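Local coordinates for protein alginate lyase A1-II' (Sphingomonas sp. A1, PDB 2CWS) that is an alginate lyase of polysaccharide lyase family 7, probably depolymerising alginate by beta-elimination through the lyase domain described here, at residues H14-L19 with E69-L74; V81-Q86 with Y198-G203; Q99-G104 with G214-K219; K105-Q110 with Y205-T210. All blocks are in the same frame, centred on the assembly; numbering follows the deposited sequence.

Contact 1 of 4, residues H14-L19 with E69-L74; sequences HWKLQL and ELREML. With SO4 (sulfate ion), chain C.
Trp15 to Gln18 run antiparallel to Glu69 to Glu72, with short-segment axes 4.5 Å apart at 144°. Lys16-Arg71 and Gln18-Glu69 are the hydrogen-bonded pairs. Trp15-Glu72 and Leu17-Leu70 are the non-hydrogen-bonded ones. Pairing continues beyond the strands. Met73 N donates to His14 O at 2.8 Å from above the carbonyl plane. His14 ND1 donates to Met73 O at 2.9 Å, and that oxygen lies near the imidazole plane. On the Trp15 face of the sheet, Trp15 and Leu70 cross at about a right angle, with CE3 of Trp15 3.5 Å from CB of Leu70. Leu70 CD1 sits over one indole face, toward the rim. On the other face, the extended chain of Lys16 passes Met73, its CD 3.7 Å from Met73 SD. The Arg71 chain bends at chi2 (-68°), which puts CD 3.9 Å from Lys16 CE. Its NE donates to sulfate O1 at 2.8 Å and its NH2 to O3, while Lys16 NZ donates to O2. Arg71 NH1 bonds to Glu72 O within the guanidinium plane, which helps fix the group's rotation. An alanine in place of Arg71 would probably leave the sulfate without two N-H donors and Glu72 O without its side-chain partner. Strand 67-72 also pairs with strand 197-202, whose Tyr199 makes a cation-pi contact with Arg71. Trp15 and Leu70 pack on Leu223 of strand 215-228 in the other sheet.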
loop_
_atom_site.group_PDB
_atom_site.type_symbol
_atom_site.label_atom_id
_atom_site.label_comp_id
_atom_site.label_asym_id
_atom_site.label_seq_id
_atom_site.Cartn_x
_atom_site.Cartn_y
_atom_site.Cartn_z
ATOM N N HIS A 14 -8.602 -10.521 5.280
ATOM C CA HIS A 14 -9.022 -9.769 4.101
ATOM C C HIS A 14 -7.824 -9.095 3.442
ATOM O O HIS A 14 -7.940 -7.978 2.877
ATOM C CB HIS A 14 -10.145 -8.775 4.431
ATOM C CG HIS A 14 -11.395 -9.509 4.734
ATOM N ND1 HIS A 14 -12.305 -9.821 3.740
ATOM C CD2 HIS A 14 -11.884 -10.010 5.903
ATOM C CE1 HIS A 14 -13.297 -10.485 4.287
ATOM N NE2 HIS A 14 -13.078 -10.607 5.587
ATOM N N TRP A 15 -6.685 -9.771 3.422
ATOM C CA TRP A 15 -5.514 -9.349 2.662
ATOM C C TRP A 15 -4.925 -10.566 1.943
ATOM O O TRP A 15 -4.934 -11.655 2.546
ATOM C CB TRP A 15 -4.431 -8.785 3.571
ATOM C CG TRP A 15 -4.757 -7.535 4.340
ATOM C CD1 TRP A 15 -5.165 -7.435 5.635
ATOM C CD2 TRP A 15 -4.697 -6.180 3.845
ATOM N NE1 TRP A 15 -5.354 -6.123 5.991
ATOM C CE2 TRP A 15 -5.063 -5.329 4.908
ATOM C CE3 TRP A 15 -4.339 -5.613 2.593
ATOM C CZ2 TRP A 15 -5.093 -3.935 4.772
ATOM C CZ3 TRP A 15 -4.372 -4.235 2.466
ATOM C CH2 TRP A 15 -4.751 -3.436 3.545
ATOM N N LYS A 16 -4.345 -10.367 0.784
ATOM C CA LYS A 16 -3.426 -11.354 0.200
ATOM C C LYS A 16 -2.066 -10.681 0.100
ATOM O O LYS A 16 -1.965 -9.436 0.142
ATOM C CB LYS A 16 -3.899 -11.902 -1.147
ATOM C CG LYS A 16 -3.923 -10.887 -2.265
ATOM C CD LYS A 16 -4.334 -11.539 -3.593
ATOM C CE LYS A 16 -4.430 -10.519 -4.715
ATOM N NZ LYS A 16 -4.648 -11.193 -6.011
ATOM N N LEU A 17 -0.997 -11.463 -0.020
ATOM C CA LEU A 17 0.343 -10.949 -0.059
ATOM C C LEU A 17 0.983 -11.196 -1.415
ATOM O O LEU A 17 0.932 -12.321 -1.928
ATOM C CB LEU A 17 1.191 -11.668 1.029
ATOM C CG LEU A 17 2.705 -11.339 1.068
ATOM C CD1 LEU A 17 2.987 -9.886 1.412
ATOM C CD2 LEU A 17 3.350 -12.281 2.069
ATOM N N GLN A 18 1.585 -10.159 -1.970
ATOM C CA GLN A 18 2.302 -10.205 -3.243
ATOM C C GLN A 18 3.793 -10.138 -2.957
ATOM O O GLN A 18 4.236 -9.231 -2.221
ATOM C CB GLN A 18 1.810 -9.036 -4.132
ATOM C CG GLN A 18 0.344 -9.180 -4.453
ATOM C CD GLN A 18 -0.263 -7.983 -5.117
ATOM O OE1 GLN A 18 0.122 -6.843 -4.758
ATOM N NE2 GLN A 18 -1.202 -8.202 -6.012
ATOM N N LEU A 19 4.538 -11.069 -3.541
ATOM C CA LEU A 19 5.970 -11.233 -3.246
ATOM C C LEU A 19 6.877 -10.770 -4.351
ATOM O O LEU A 19 6.486 -10.705 -5.516
ATOM C CB LEU A 19 6.235 -12.735 -2.966
ATOM C CG LEU A 19 5.527 -13.267 -1.719
ATOM C CD1 LEU A 19 5.731 -14.811 -1.695
ATOM C CD2 LEU A 19 6.016 -12.628 -0.461
ATOM N N GLU A 69 4.039 -6.853 -0.546
ATOM C CA GLU A 69 2.985 -5.872 -0.321
ATOM C C GLU A 69 1.646 -6.619 -0.144
ATOM O O GLU A 69 1.359 -7.535 -0.919
ATOM C CB GLU A 69 2.930 -4.857 -1.458
ATOM C CG GLU A 69 2.042 -3.634 -1.211
ATOM C CD GLU A 69 1.989 -2.691 -2.394
ATOM O OE1 GLU A 69 1.988 -3.156 -3.557
ATOM O OE2 GLU A 69 1.922 -1.453 -2.159
ATOM N N LEU A 70 0.856 -6.179 0.847
ATOM C CA LEU A 70 -0.483 -6.695 1.013
ATOM C C LEU A 70 -1.454 -5.967 0.102
ATOM O O LEU A 70 -1.321 -4.768 -0.150
ATOM C CB LEU A 70 -0.952 -6.500 2.482
ATOM C CG LEU A 70 -0.153 -7.217 3.522
ATOM C CD1 LEU A 70 -0.586 -6.807 4.917
ATOM C CD2 LEU A 70 -0.247 -8.774 3.368
ATOM N N ARG A 71 -2.448 -6.701 -0.369
ATOM C CA ARG A 71 -3.488 -6.245 -1.298
ATOM C C ARG A 71 -4.822 -6.587 -0.673
ATOM O O ARG A 71 -5.102 -7.778 -0.378
ATOM C CB ARG A 71 -3.232 -7.004 -2.637
ATOM C CG ARG A 71 -4.087 -6.609 -3.846
ATOM C CD ARG A 71 -5.594 -6.951 -3.778
ATOM N NE ARG A 71 -6.108 -6.944 -5.143
ATOM C CZ ARG A 71 -7.374 -6.743 -5.468
ATOM N NH1 ARG A 71 -8.309 -6.549 -4.533
ATOM N NH2 ARG A 71 -7.697 -6.724 -6.775
ATOM N N GLU A 72 -5.659 -5.583 -0.433
ATOM C CA GLU A 72 -6.918 -5.782 0.278
ATOM C C GLU A 72 -7.861 -6.648 -0.527
ATOM O O GLU A 72 -8.056 -6.420 -1.736
ATOM C CB GLU A 72 -7.587 -4.425 0.531
ATOM C CG GLU A 72 -8.940 -4.558 1.234
ATOM C CD GLU A 72 -9.724 -3.260 1.212
ATOM O OE1 GLU A 72 -9.385 -2.325 0.481
ATOM O OE2 GLU A 72 -10.761 -3.242 1.972
ATOM N N MET A 73 -8.511 -7.602 0.136
ATOM C CA MET A 73 -9.450 -8.543 -0.447
ATOM C C MET A 73 -10.756 -8.477 0.328
ATOM O O MET A 73 -10.922 -9.214 1.296
ATOM C CB MET A 73 -8.891 -9.978 -0.419
ATOM C CG MET A 73 -7.601 -10.105 -1.200
ATOM S SD MET A 73 -7.768 -10.165 -2.986
ATOM C CE MET A 73 -8.467 -11.833 -3.171
ATOM N N LEU A 74 -11.699 -7.633 -0.158
ATOM C CA LEU A 74 -13.038 -7.687 0.443
ATOM C C LEU A 74 -13.560 -9.098 0.412
ATOM O O LEU A 74 -14.264 -9.536 1.363
ATOM C CB LEU A 74 -14.002 -6.807 -0.385
ATOM C CG LEU A 74 -13.803 -5.281 -0.297
ATOM C CD1 LEU A 74 -14.838 -4.589 -1.135
ATOM C CD2 LEU A 74 -13.890 -4.805 1.173
HETATM S S SO4 C . -4.927 -8.330 -8.503
HETATM O O1 SO4 C . -4.295 -7.810 -7.156
HETATM O O2 SO4 C . -5.382 -9.658 -8.290
HETATM O O3 SO4 C . -5.933 -7.490 -8.947
HETATM O O4 SO4 C . -3.746 -8.225 -9.376
#

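Contact 2 of 4, residues V81-Q86 with Y198-G203; sequences VNWGWQ and YYFKAG
Trp83, Tyr198 and Phe200 form an aromatic cluster with the indole in the middle. Tyr198 CB stands 3.5 Å from the centroid of the six-membered ring of Trp83, only 9° off its normal, as a CH-pi contact. Trp83 CZ2 lies over one face of the Phe200 ring, toward the rim, and is 3.6 Å from Phe200 CE1. These two ring planes are inclined at 44°, so the pair is oblique. A chi1 of 48° sets Trp83 CG between the backbone N and the carbonyl carbon, beside Tyr198 O. Farther out, Gly84 C and Trp85 N face the edge of the Tyr198 ring. At the polar margin, Trp83 and Tyr198 make a single antiparallel bridge. Trp83 N donates to Tyr198 O at 3.1 Å. Tyr198 N donates to Trp83 O at 2.8 Å, in a clearly bent hydrogen bond. Tyr198 O also lies over one face of the indole. Trp83 NE1 bonds instead to Glu72 OE1, and Tyr198 OH to Trp193 O. The bridge ties the loop before strand 88-99 to strand 197-202, which lies between strands 67-72 and 106-114. On the opposing sheet, His89 stacks on Trp83, while Met91 and Val225 touch Phe200.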
loop_
_atom_site.group_PDB
_atom_site.type_symbol
_atom_site.label_atom_id
_atom_site.label_comp_id
_atom_site.label_asym_id
_atom_site.label_seq_id
_atom_site.Cartn_x
_atom_site.Cartn_y
_atom_site.Cartn_z
ATOM N N VAL A 81 -13.782 -8.215 -6.405
ATOM C CA VAL A 81 -14.723 -7.543 -5.520
ATOM C C VAL A 81 -14.016 -6.417 -4.774
ATOM O O VAL A 81 -13.132 -6.665 -3.960
ATOM C CB VAL A 81 -15.335 -8.525 -4.521
ATOM C CG1 VAL A 81 -16.335 -7.813 -3.595
ATOM C CG2 VAL A 81 -16.047 -9.692 -5.241
ATOM N N ASN A 82 -14.361 -5.173 -5.098
ATOM C CA ASN A 82 -13.622 -4.009 -4.587
ATOM C C ASN A 82 -14.641 -2.918 -4.267
ATOM O O ASN A 82 -15.832 -3.109 -4.514
ATOM C CB ASN A 82 -12.563 -3.538 -5.627
ATOM C CG ASN A 82 -11.573 -4.657 -5.881
ATOM O OD1 ASN A 82 -11.651 -5.345 -6.972
ATOM N ND2 ASN A 82 -10.754 -4.973 -4.927
ATOM N N TRP A 83 -14.185 -1.798 -3.685
ATOM C CA TRP A 83 -15.108 -0.782 -3.169
ATOM C C TRP A 83 -15.106 0.466 -4.028
ATOM O O TRP A 83 -14.262 0.671 -4.896
ATOM C CB TRP A 83 -14.818 -0.507 -1.701
ATOM C CG TRP A 83 -13.397 -0.261 -1.316
ATOM C CD1 TRP A 83 -12.488 -1.203 -0.871
ATOM C CD2 TRP A 83 -12.684 0.996 -1.323
ATOM N NE1 TRP A 83 -11.281 -0.609 -0.562
ATOM C CE2 TRP A 83 -11.382 0.742 -0.851
ATOM C CE3 TRP A 83 -13.057 2.320 -1.667
ATOM C CZ2 TRP A 83 -10.432 1.754 -0.723
ATOM C CZ3 TRP A 83 -12.095 3.312 -1.532
ATOM C CH2 TRP A 83 -10.805 3.035 -1.075
ATOM N N GLY A 84 -16.127 1.311 -3.801
ATOM C CA GLY A 84 -16.375 2.448 -4.653
ATOM C C GLY A 84 -16.166 3.802 -3.993
ATOM O O GLY A 84 -15.816 3.921 -2.821
ATOM N N TRP A 85 -16.421 4.831 -4.821
ATOM C CA TRP A 85 -16.114 6.191 -4.374
ATOM C C TRP A 85 -17.079 6.697 -3.295
ATOM O O TRP A 85 -16.692 7.623 -2.563
ATOM C CB TRP A 85 -16.119 7.146 -5.566
ATOM C CG TRP A 85 -17.473 7.390 -6.209
ATOM C CD1 TRP A 85 -18.130 6.608 -7.101
ATOM C CD2 TRP A 85 -18.295 8.552 -5.952
ATOM N NE1 TRP A 85 -19.347 7.218 -7.410
ATOM C CE2 TRP A 85 -19.459 8.415 -6.718
ATOM C CE3 TRP A 85 -18.177 9.692 -5.124
ATOM C CZ2 TRP A 85 -20.477 9.383 -6.694
ATOM C CZ3 TRP A 85 -19.150 10.658 -5.086
ATOM C CH2 TRP A 85 -20.291 10.497 -5.868
ATOM N N GLN A 86 -18.287 6.168 -3.254
ATOM C CA GLN A 86 -19.270 6.650 -2.283
ATOM C C GLN A 86 -19.128 5.938 -0.957
ATOM O O GLN A 86 -18.693 4.766 -0.940
ATOM C CB GLN A 86 -20.677 6.407 -2.825
ATOM C CG GLN A 86 -20.912 6.980 -4.174
ATOM C CD GLN A 86 -22.162 6.408 -4.854
ATOM O OE1 GLN A 86 -23.097 7.239 -4.833
ATOM N NE2 GLN A 86 -22.156 5.182 -5.407
ATOM N N TYR A 198 -11.767 0.394 -6.123
ATOM C CA TYR A 198 -10.550 0.660 -5.358
ATOM C C TYR A 198 -10.286 -0.435 -4.357
ATOM O O TYR A 198 -11.211 -1.124 -3.882
ATOM C CB TYR A 198 -10.666 2.010 -4.523
ATOM C CG TYR A 198 -11.040 3.153 -5.456
ATOM C CD1 TYR A 198 -10.016 3.803 -6.168
ATOM C CD2 TYR A 198 -12.361 3.503 -5.706
ATOM C CE1 TYR A 198 -10.332 4.825 -7.062
ATOM C CE2 TYR A 198 -12.689 4.478 -6.617
ATOM C CZ TYR A 198 -11.693 5.138 -7.298
ATOM O OH TYR A 198 -11.949 6.122 -8.206
ATOM N N TYR A 199 -9.024 -0.590 -3.994
ATOM C CA TYR A 199 -8.622 -1.452 -2.898
ATOM C C TYR A 199 -7.383 -0.842 -2.238
ATOM O O TYR A 199 -6.576 -0.139 -2.877
ATOM C CB TYR A 199 -8.350 -2.887 -3.369
ATOM C CG TYR A 199 -7.291 -3.039 -4.417
ATOM C CD1 TYR A 199 -7.649 -3.067 -5.767
ATOM C CD2 TYR A 199 -5.945 -3.143 -4.123
ATOM C CE1 TYR A 199 -6.715 -3.204 -6.764
ATOM C CE2 TYR A 199 -4.991 -3.266 -5.093
ATOM C CZ TYR A 199 -5.361 -3.280 -6.437
ATOM O OH TYR A 199 -4.395 -3.422 -7.396
ATOM N N PHE A 200 -7.242 -1.111 -0.939
ATOM C CA PHE A 200 -6.066 -0.671 -0.205
ATOM C C PHE A 200 -4.889 -1.607 -0.440
ATOM O O PHE A 200 -5.057 -2.806 -0.734
ATOM C CB PHE A 200 -6.363 -0.607 1.288
ATOM C CG PHE A 200 -7.289 0.524 1.712
ATOM C CD1 PHE A 200 -8.538 0.298 2.256
ATOM C CD2 PHE A 200 -6.842 1.838 1.574
ATOM C CE1 PHE A 200 -9.328 1.343 2.672
ATOM C CE2 PHE A 200 -7.660 2.887 2.011
ATOM C CZ PHE A 200 -8.887 2.662 2.551
ATOM N N LYS A 201 -3.668 -1.071 -0.233
ATOM C CA LYS A 201 -2.457 -1.872 -0.189
ATOM C C LYS A 201 -1.582 -1.346 0.934
ATOM O O LYS A 201 -1.633 -0.138 1.259
ATOM C CB LYS A 201 -1.634 -1.793 -1.505
ATOM C CG LYS A 201 -2.453 -2.061 -2.754
ATOM C CD LYS A 201 -1.567 -2.399 -3.956
ATOM C CE LYS A 201 -1.232 -3.899 -3.960
ATOM N NZ LYS A 201 -0.171 -4.190 -4.962
ATOM N N ALA A 202 -0.736 -2.210 1.490
ATOM C CA ALA A 202 0.212 -1.780 2.531
ATOM C C ALA A 202 1.368 -2.754 2.535
ATOM O O ALA A 202 1.164 -3.977 2.512
ATOM C CB ALA A 202 -0.457 -1.781 3.906
ATOM N N GLY A 203 2.593 -2.206 2.614
ATOM C CA GLY A 203 3.758 -3.075 2.725
ATOM C C GLY A 203 4.999 -2.357 2.234
ATOM O O GLY A 203 5.326 -1.277 2.780
#

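Contact 3 of 4, residues Q99-G104 with G214-K219; sequences QLPSSG and GSAIAK
Ile217 N donates to Gln99 O at 2.9 Å, tilted from the carbonyl plane. Gln99 N returns a longer bond of 3.3 Å to Ile217 O, on a lone pair. The Gln99 side chain adds a third link. Its CG is anti to the backbone N (chi1 178°) and the chain beyond is extended. Gln99 NE2 donates to Ser215 O at 3.1 Å. This bond is almost straight (172°), and the donor stands above the Ser215 carbonyl plane. Gln99 OE1 lies 3.9 Å from Ile217 CD1. A leucine in place of Gln99 would probably leave Ser215 O without this side-chain donor. A water joins Leu100 O to Ser215 N, bridging the backbones just past the last direct pair. Away from it, Pro101 CD meets Ala216 CB at 4.0 Å. Pro101 to Gly104 form a type I beta turn closed by Gly104 N to Pro101 O. The arrangement is the end of an antiparallel strand pair in a jelly-roll sandwich, where the chain turns over from one sheet toward the other.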
loop_
_atom_site.group_PDB
_atom_site.type_symbol
_atom_site.label_atom_id
_atom_site.label_comp_id
_atom_site.label_asym_id
_atom_site.label_seq_id
_atom_site.Cartn_x
_atom_site.Cartn_y
_atom_site.Cartn_z
ATOM N N GLN A 99 14.951 0.121 6.303
ATOM C CA GLN A 99 16.087 0.101 5.384
ATOM C C GLN A 99 15.544 0.466 3.995
ATOM O O GLN A 99 14.461 -0.002 3.618
ATOM C CB GLN A 99 16.723 -1.307 5.343
ATOM C CG GLN A 99 17.894 -1.398 4.364
ATOM C CD GLN A 99 18.430 -2.826 4.382
ATOM O OE1 GLN A 99 18.933 -3.297 5.427
ATOM N NE2 GLN A 99 18.417 -3.537 3.253
ATOM N N LEU A 100 16.308 1.288 3.296
ATOM C CA LEU A 100 15.952 1.736 1.956
ATOM C C LEU A 100 16.882 1.132 0.929
ATOM O O LEU A 100 18.025 0.759 1.245
ATOM C CB LEU A 100 16.080 3.277 1.922
ATOM C CG LEU A 100 14.951 4.017 2.623
ATOM C CD1 LEU A 100 15.346 5.480 2.844
ATOM C CD2 LEU A 100 13.637 3.873 1.863
ATOM N N PRO A 101 16.453 1.080 -0.334
ATOM C CA PRO A 101 17.348 0.765 -1.428
ATOM C C PRO A 101 18.232 1.957 -1.722
ATOM O O PRO A 101 18.029 3.053 -1.171
ATOM C CB PRO A 101 16.402 0.480 -2.605
ATOM C CG PRO A 101 15.303 1.506 -2.362
ATOM C CD PRO A 101 15.124 1.520 -0.842
ATOM N N SER A 102 19.188 1.814 -2.653
ATOM C CA SER A 102 20.058 2.913 -3.001
ATOM C C SER A 102 19.276 4.140 -3.480
ATOM O O SER A 102 19.740 5.267 -3.277
ATOM C CB SER A 102 21.047 2.492 -4.082
ATOM O OG SER A 102 21.920 1.462 -3.602
ATOM N N SER A 103 18.125 3.940 -4.117
ATOM C CA SER A 103 17.403 5.121 -4.632
ATOM C C SER A 103 16.838 5.979 -3.505
ATOM O O SER A 103 16.485 7.130 -3.737
ATOM C CB SER A 103 16.222 4.694 -5.502
ATOM O OG SER A 103 15.159 4.211 -4.635
ATOM N N GLY A 104 16.695 5.434 -2.299
ATOM C CA GLY A 104 16.160 6.235 -1.195
ATOM C C GLY A 104 14.655 6.308 -1.190
ATOM O O GLY A 104 14.119 7.130 -0.446
ATOM N N GLY A 214 20.281 -2.940 -3.822
ATOM C CA GLY A 214 20.156 -3.526 -2.503
ATOM C C GLY A 214 18.743 -3.991 -2.196
ATOM O O GLY A 214 18.193 -4.813 -2.975
ATOM N N SER A 215 18.162 -3.479 -1.143
ATOM C CA SER A 215 16.832 -4.007 -0.749
ATOM C C SER A 215 16.253 -3.062 0.317
ATOM O O SER A 215 16.963 -2.251 0.898
ATOM C CB SER A 215 16.949 -5.420 -0.197
ATOM O OG SER A 215 17.732 -5.471 1.008
ATOM N N ALA A 216 14.971 -3.231 0.577
ATOM C CA ALA A 216 14.296 -2.415 1.577
ATOM C C ALA A 216 13.576 -3.293 2.598
ATOM O O ALA A 216 13.212 -4.444 2.317
ATOM C CB ALA A 216 13.264 -1.493 0.919
ATOM N N ILE A 217 13.392 -2.706 3.775
ATOM C CA ILE A 217 12.612 -3.314 4.855
ATOM C C ILE A 217 11.618 -2.282 5.351
ATOM O O ILE A 217 12.023 -1.179 5.722
ATOM C CB ILE A 217 13.494 -3.750 6.028
ATOM C CG1 ILE A 217 14.550 -4.791 5.611
ATOM C CG2 ILE A 217 12.633 -4.270 7.176
ATOM C CD1 ILE A 217 15.634 -5.028 6.672
ATOM N N ALA A 218 10.348 -2.673 5.397
ATOM C CA ALA A 218 9.317 -1.850 6.033
ATOM C C ALA A 218 8.593 -2.718 7.057
ATOM O O ALA A 218 8.497 -3.941 6.880
ATOM C CB ALA A 218 8.303 -1.313 5.025
ATOM N N LYS A 219 8.099 -2.080 8.124
ATOM C CA LYS A 219 7.417 -2.744 9.197
ATOM C C LYS A 219 6.056 -2.149 9.472
ATOM O O LYS A 219 5.873 -0.916 9.321
ATOM C CB LYS A 219 8.234 -2.582 10.517
ATOM C CG LYS A 219 9.427 -3.501 10.557
ATOM C CD LYS A 219 10.234 -3.322 11.862
ATOM C CE LYS A 219 11.213 -4.479 12.028
ATOM N NZ LYS A 219 11.971 -4.377 13.331
HETATM O O HOH W 1 19.764 -1.514 0.563
#

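Contact 4 of 4, residues K105-Q110 with Y205-T210; sequences KIIVAQ and YVQDNT. With SO4 (sulfate ion), chain B.
Tyr205 pairs with Ile107 in both directions: Ile107 N donates to Tyr205 O at 2.8 Å, and Tyr205 N to Ile107 O. The two side chains lie side by side, Tyr205 CD2 3.9 Å from Ile107 CD1. Tyr205 OH donates to sulfate O3 at 2.7 Å and is also bonded to Ser63 OG. Gln110 NE2 reaches the same sulfate weakly, and its stronger partner is Glu69. Val206 and Ile106 share the opposite face of the sheet from Tyr205, with Val206 CG1 4.3 Å from Ile106 CG2. Gln207 N donates to Lys105 O at 3.0 Å. The Gln207 chain bends at chi2 (-62°), which turns CD toward the Tyr205 ring; NE2 lies 3.3 Å above the ring plane, over its centre. That NE2 also donates to Tyr205 O, which is thus gripped by two donors. Asp208 OD2 accepts from Thr210 N, an Asx turn, and also from Thr210 OG1. Strand 106-114 pairs on its other side with strand 120-130. Ile106 faces Thr97 of strand 88-99 in the opposing sheet.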
loop_
_atom_site.group_PDB
_atom_site.type_symbol
_atom_site.label_atom_id
_atom_site.label_comp_id
_atom_site.label_asym_id
_atom_site.label_seq_id
_atom_site.Cartn_x
_atom_site.Cartn_y
_atom_site.Cartn_z
ATOM N N LYS A 105 13.926 5.470 -1.913
ATOM C CA LYS A 105 12.465 5.665 -2.035
ATOM C C LYS A 105 11.759 4.316 -2.062
ATOM O O LYS A 105 12.101 3.432 -2.840
ATOM C CB LYS A 105 12.157 6.455 -3.300
ATOM C CG LYS A 105 10.679 6.749 -3.487
ATOM C CD LYS A 105 10.328 7.348 -4.817
ATOM C CE LYS A 105 10.918 8.738 -4.987
ATOM N NZ LYS A 105 10.555 9.356 -6.327
ATOM N N ILE A 106 10.700 4.202 -1.214
ATOM C CA ILE A 106 9.772 3.079 -1.297
ATOM C C ILE A 106 8.367 3.637 -1.097
ATOM O O ILE A 106 8.176 4.754 -0.660
ATOM C CB ILE A 106 10.040 1.955 -0.267
ATOM C CG1 ILE A 106 9.751 2.414 1.178
ATOM C CG2 ILE A 106 11.441 1.418 -0.423
ATOM C CD1 ILE A 106 9.840 1.248 2.188
ATOM N N ILE A 107 7.377 2.813 -1.494
ATOM C CA ILE A 107 5.957 3.100 -1.256
ATOM C C ILE A 107 5.497 2.132 -0.179
ATOM O O ILE A 107 5.688 0.910 -0.298
ATOM C CB ILE A 107 5.144 3.012 -2.563
ATOM C CG1 ILE A 107 5.459 4.209 -3.436
ATOM C CG2 ILE A 107 3.642 2.869 -2.272
ATOM C CD1 ILE A 107 4.916 4.120 -4.854
ATOM N N VAL A 108 4.848 2.668 0.870
ATOM C CA VAL A 108 4.471 1.876 2.043
ATOM C C VAL A 108 2.974 1.690 2.179
ATOM O O VAL A 108 2.552 0.880 3.018
ATOM C CB VAL A 108 5.080 2.441 3.357
ATOM C CG1 VAL A 108 6.597 2.343 3.326
ATOM C CG2 VAL A 108 4.597 3.873 3.582
ATOM N N ALA A 109 2.161 2.368 1.386
ATOM C CA ALA A 109 0.730 2.158 1.385
ATOM C C ALA A 109 0.155 2.736 0.113
ATOM O O ALA A 109 0.755 3.636 -0.505
ATOM C CB ALA A 109 0.069 2.818 2.606
ATOM N N GLN A 110 -1.001 2.222 -0.282
ATOM C CA GLN A 110 -1.688 2.745 -1.480
ATOM C C GLN A 110 -3.191 2.646 -1.303
ATOM O O GLN A 110 -3.718 1.819 -0.552
ATOM C CB GLN A 110 -1.353 1.962 -2.787
ATOM C CG GLN A 110 0.127 1.715 -2.988
ATOM C CD GLN A 110 0.394 1.215 -4.384
ATOM O OE1 GLN A 110 -0.055 1.842 -5.365
ATOM N NE2 GLN A 110 1.133 0.121 -4.488
ATOM N N TYR A 205 6.870 -1.495 -1.395
ATOM C CA TYR A 205 6.884 -1.484 -2.849
ATOM C C TYR A 205 8.124 -0.647 -3.204
ATOM O O TYR A 205 8.139 0.578 -3.029
ATOM C CB TYR A 205 5.585 -0.893 -3.341
ATOM C CG TYR A 205 5.441 -0.729 -4.852
ATOM C CD1 TYR A 205 6.089 -1.547 -5.765
ATOM C CD2 TYR A 205 4.571 0.249 -5.310
ATOM C CE1 TYR A 205 5.878 -1.380 -7.127
ATOM C CE2 TYR A 205 4.351 0.434 -6.664
ATOM C CZ TYR A 205 5.043 -0.367 -7.568
ATOM O OH TYR A 205 4.835 -0.241 -8.918
ATOM N N VAL A 206 9.173 -1.320 -3.637
ATOM C CA VAL A 206 10.506 -0.706 -3.644
ATOM C C VAL A 206 10.750 0.095 -4.916
ATOM O O VAL A 206 10.755 -0.479 -5.994
ATOM C CB VAL A 206 11.560 -1.832 -3.546
ATOM C CG1 VAL A 206 12.965 -1.217 -3.421
ATOM C CG2 VAL A 206 11.282 -2.770 -2.360
ATOM N N GLN A 207 10.965 1.422 -4.757
ATOM C CA GLN A 207 11.132 2.255 -5.960
ATOM C C GLN A 207 12.596 2.333 -6.371
ATOM O O GLN A 207 13.232 3.367 -6.440
ATOM C CB GLN A 207 10.525 3.674 -5.764
ATOM C CG GLN A 207 9.065 3.584 -5.253
ATOM C CD GLN A 207 8.160 2.895 -6.222
ATOM O OE1 GLN A 207 7.870 3.346 -7.338
ATOM N NE2 GLN A 207 7.656 1.701 -5.818
ATOM N N ASP A 208 13.126 1.153 -6.640
ATOM C CA ASP A 208 14.504 0.931 -7.127
ATOM C C ASP A 208 14.489 -0.460 -7.728
ATOM O O ASP A 208 14.147 -1.410 -7.040
ATOM C CB ASP A 208 15.496 1.026 -5.989
ATOM C CG ASP A 208 16.957 0.946 -6.370
ATOM O OD1 ASP A 208 17.796 1.570 -5.650
ATOM O OD2 ASP A 208 17.248 0.286 -7.385
ATOM N N ASN A 209 14.812 -0.562 -9.023
ATOM C CA ASN A 209 14.875 -1.897 -9.664
ATOM C C ASN A 209 16.293 -2.204 -10.198
ATOM O O ASN A 209 16.448 -3.021 -11.076
ATOM C CB ASN A 209 13.861 -2.056 -10.791
ATOM C CG ASN A 209 13.997 -1.047 -11.862
ATOM O OD1 ASN A 209 13.091 -1.037 -12.760
ATOM N ND2 ASN A 209 15.023 -0.242 -11.916
ATOM N N THR A 210 17.270 -1.437 -9.695
ATOM C CA THR A 210 18.600 -1.491 -10.265
ATOM C C THR A 210 19.364 -2.718 -9.797
ATOM O O THR A 210 19.104 -3.356 -8.745
ATOM C CB THR A 210 19.404 -0.240 -9.896
ATOM O OG1 THR A 210 19.649 -0.231 -8.478
ATOM C CG2 THR A 210 18.704 1.079 -10.310
HETATM S S SO4 B . 1.447 -0.457 -9.225
HETATM O O1 SO4 B . 1.075 -0.837 -7.738
HETATM O O2 SO4 B . 0.278 -0.131 -10.012
HETATM O O3 SO4 B . 2.292 0.679 -9.241
HETATM O O4 SO4 B . 2.115 -1.592 -9.852
#

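How the contacts relate
Contact 1 closes before the others open. Contact 2 interleaves with contacts 3 and 4, and 4 is nested inside the loop closed by 3. Contacts 1, 2 and 4 share one antiparallel sheet, in which strand 67-72 neighbours both 197-202 and 204-206. Contact 3 belongs to the facing sheet. Centres of contacts 1 and 2 are about 11 Å apart, and those of 3 and 4 about 8 Å. Contacts 2 and 3 are farthest apart, at about 25 Å. Gln18 of contact 1 meets Lys201 of contact 2, and Glu69 meets Gln110 of contact 4. Ser103 ties contact 3 to Gln207 and Asp208. Together they join distant chain segments within a single jelly-roll lyase domain.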